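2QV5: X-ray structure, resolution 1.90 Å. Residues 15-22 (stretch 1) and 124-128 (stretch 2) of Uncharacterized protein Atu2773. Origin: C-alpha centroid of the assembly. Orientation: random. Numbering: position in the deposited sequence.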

# COMPACT_ATOMS: atom_id res chain seq x y z
N ARG A 15 9.75 10.46 11.25
CA ARG A 15 9.61 9.24 10.48
C ARG A 15 9.04 9.59 9.11
O ARG A 15 8.25 10.52 9.01
CB ARG A 15 8.66 8.29 11.22
CG ARG A 15 9.22 7.79 12.53
CD ARG A 15 8.19 6.97 13.30
NE ARG A 15 7.13 7.84 13.80
CZ ARG A 15 6.07 7.42 14.49
NH1 ARG A 15 5.92 6.12 14.75
NH2 ARG A 15 5.16 8.29 14.90
N PRO A 16 9.45 8.85 8.06
CA PRO A 16 8.80 8.97 6.74
C PRO A 16 7.28 8.89 6.79
O PRO A 16 6.60 9.66 6.11
CB PRO A 16 9.36 7.78 5.97
CG PRO A 16 10.71 7.55 6.57
CD PRO A 16 10.59 7.92 8.03
N MET A 17 6.74 8.02 7.65
CA MET A 17 5.29 7.88 7.78
C MET A 17 4.56 9.12 8.35
O MET A 17 3.36 9.23 8.19
CB MET A 17 4.94 6.63 8.59
CG MET A 17 5.36 6.63 10.06
SD MET A 17 4.88 5.03 10.81
CE MET A 17 3.15 5.11 10.72
N GLU A 18 5.30 10.01 9.03
CA GLU A 18 4.83 11.33 9.46
C GLU A 18 5.13 12.40 8.41
O GLU A 18 4.27 13.21 8.06
CB GLU A 18 5.48 11.72 10.80
CG GLU A 18 5.09 10.85 11.98
CD GLU A 18 6.02 11.00 13.19
OE1 GLU A 18 7.26 11.08 13.00
OE2 GLU A 18 5.51 11.00 14.34
N GLN A 19 6.36 12.40 7.92
CA GLN A 19 6.86 13.43 7.00
C GLN A 19 6.06 13.50 5.69
O GLN A 19 5.78 14.59 5.18
CB GLN A 19 8.34 13.18 6.72
CG GLN A 19 9.09 14.39 6.22
CD GLN A 19 10.56 14.14 5.97
OE1 GLN A 19 11.15 13.19 6.52
NE2 GLN A 19 11.17 14.98 5.14
N TYR A 20 5.66 12.35 5.16
CA TYR A 20 4.99 12.27 3.86
C TYR A 20 3.52 11.87 3.96
O TYR A 20 2.90 11.51 2.96
CB TYR A 20 5.75 11.30 2.94
CG TYR A 20 7.22 11.63 2.91
CD1 TYR A 20 7.66 12.87 2.45
CD2 TYR A 20 8.17 10.71 3.36
CE1 TYR A 20 9.01 13.19 2.44
CE2 TYR A 20 9.52 11.02 3.35
CZ TYR A 20 9.93 12.25 2.89
OH TYR A 20 11.27 12.55 2.87
N ALA A 21 3.00 11.91 5.18
CA ALA A 21 1.57 11.69 5.42
C ALA A 21 0.72 12.77 4.75
O ALA A 21 1.07 13.94 4.78
CB ALA A 21 1.31 11.66 6.91
N ARG A 22 -0.40 12.37 4.15
CA ARG A 22 -1.38 13.38 3.74
C ARG A 22 -2.17 13.87 4.97
O ARG A 22 -2.74 13.06 5.70
CB ARG A 22 -2.31 12.85 2.65
CG ARG A 22 -3.43 13.83 2.32
CD ARG A 22 -4.35 13.31 1.25
NE ARG A 22 -5.45 14.24 1.06
CZ ARG A 22 -5.38 15.35 0.33
NH1 ARG A 22 -4.26 15.68 -0.32
NH2 ARG A 22 -6.45 16.13 0.24
N THR A 124 10.90 8.08 -3.76
CA THR A 124 11.05 8.67 -2.44
C THR A 124 9.68 9.18 -2.01
O THR A 124 8.73 9.10 -2.79
CB THR A 124 12.14 9.79 -2.42
OG1 THR A 124 12.27 10.32 -1.09
CG2 THR A 124 11.80 10.91 -3.38
N ASN A 125 9.60 9.66 -0.77
CA ASN A 125 8.43 10.35 -0.25
C ASN A 125 7.20 9.47 -0.07
O ASN A 125 6.06 9.91 -0.23
CB ASN A 125 8.15 11.65 -1.04
CG ASN A 125 9.27 12.68 -0.86
OD1 ASN A 125 10.45 12.34 -0.66
ND2 ASN A 125 8.91 13.93 -0.90
N TYR A 126 7.47 8.21 0.26
CA TYR A 126 6.41 7.25 0.58
C TYR A 126 6.35 7.01 2.08
O TYR A 126 7.36 7.16 2.76
CB TYR A 126 6.56 5.94 -0.22
CG TYR A 126 7.91 5.26 -0.12
CD1 TYR A 126 8.12 4.24 0.82
CD2 TYR A 126 8.95 5.60 -0.97
CE1 TYR A 126 9.36 3.60 0.90
CE2 TYR A 126 10.18 4.97 -0.90
CZ TYR A 126 10.37 3.97 0.04
OH TYR A 126 11.59 3.35 0.10
N THR A 127 5.16 6.68 2.60
CA THR A 127 4.95 6.56 4.04
C THR A 127 5.17 5.15 4.48
O THR A 127 5.35 4.89 5.67
CB THR A 127 3.51 6.95 4.48
OG1 THR A 127 2.55 6.29 3.64
CG2 THR A 127 3.32 8.45 4.42
N GLY A 128 5.09 4.22 3.55
CA GLY A 128 5.24 2.84 3.94
C GLY A 128 5.30 1.92 2.76
O GLY A 128 5.31 2.36 1.61
O HOH W 1 3.42 9.76 0.86

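Stretch 1 holds a short helix, Pro-16 to Gln-19, entered from Arg-15 and left at Tyr-20, the first residue to abandon helical phi/psi. Its turn is tied by backbone hydrogen bonds from Gln-19 N to Arg-15 O (2.9 Å) and from Tyr-20 N to Pro-16 O (3.0 Å). Pro-16 suits the first turn, where a backbone nitrogen needs no acceptor within the helix and a fixed phi, here -49°, is already the right one. Stretch 2 passes beside this turn in a more irregular conformation, with Asn-125 at positive phi (68/33), a region that asparagine tolerates better than most residues. The two backbones come close: Met-17 CA lies 4.0 Å from Thr-127 CA, while Tyr-20 CA and Asn-125 CA are 5.7 Å apart.

No direct hydrogen bond crosses between the stretches, so the contact rests on packing and one water. That water donates to both Tyr-20 O and Asn-125 O, at 2.8 and 2.9 Å, joining two carbonyls that could not bond to each other because both are acceptors.

The central side chain is Tyr-20, which loses more area to the other stretch than any of its neighbours. Its CA-to-CB bond points toward stretch 2, and the m rotamer of chi1 lays the ring against Asn-125. Asn-125 CA sits over one face, 3.5 Å from the centroid of the Tyr-20 ring and 9° off its normal, a well-centred CH-pi contact. The asparagine side chain follows the same surface, its CG 3.3 Å from Tyr-20 CE1. Thr-124 OG1 donates a 2.8 Å hydrogen bond to Asn-125 OD1, so the amide that packs by the ring is also held from within its own stretch. The flat aromatic thus covers backbone and side chain together.

Thr-127 fills the other half of the contact. Its methyl CG2 approaches Tyr-20 O at 3.4 Å, Ala-21 N at 3.6 Å and Pro-16 O at 3.9 Å, fitting against the end of the helix, and it also meets Tyr-20 CB at 4.0 Å. Threonine serves two needs here: the methyl packs against stretch 1, while OG1 is hydrogen-bonded elsewhere in the structure. Met-17 brings its CB to 3.4 Å from Thr-127 O, but the end of its side chain leads away, so its part in this contact is made close to the backbone. Pro-16 CB adds a 3.8 Å contact with Tyr-126 O. Tyr-126 itself points its CA-to-CB bond away and offers stretch 1 mainly its backbone. Pro-16, Met-17, Tyr-126 and Thr-127 are buried in the assembly, while Tyr-20 and Asn-125 remain partly exposed.

Arg-15 and Glu-18 make no contact with stretch 2, yet they brace the helix that does. Arg-15 NH2 forms a salt bridge with Glu-18 OE2 (2.8 Å), and Arg-15 N donates to Glu-18 OE1 (3.1 Å), tying the start of the helix to a side chain one turn on. The rule to read is economical: 314 Å² buried in total, one ring over an alpha carbon, one methyl against a helix end, and one water between carbonyls.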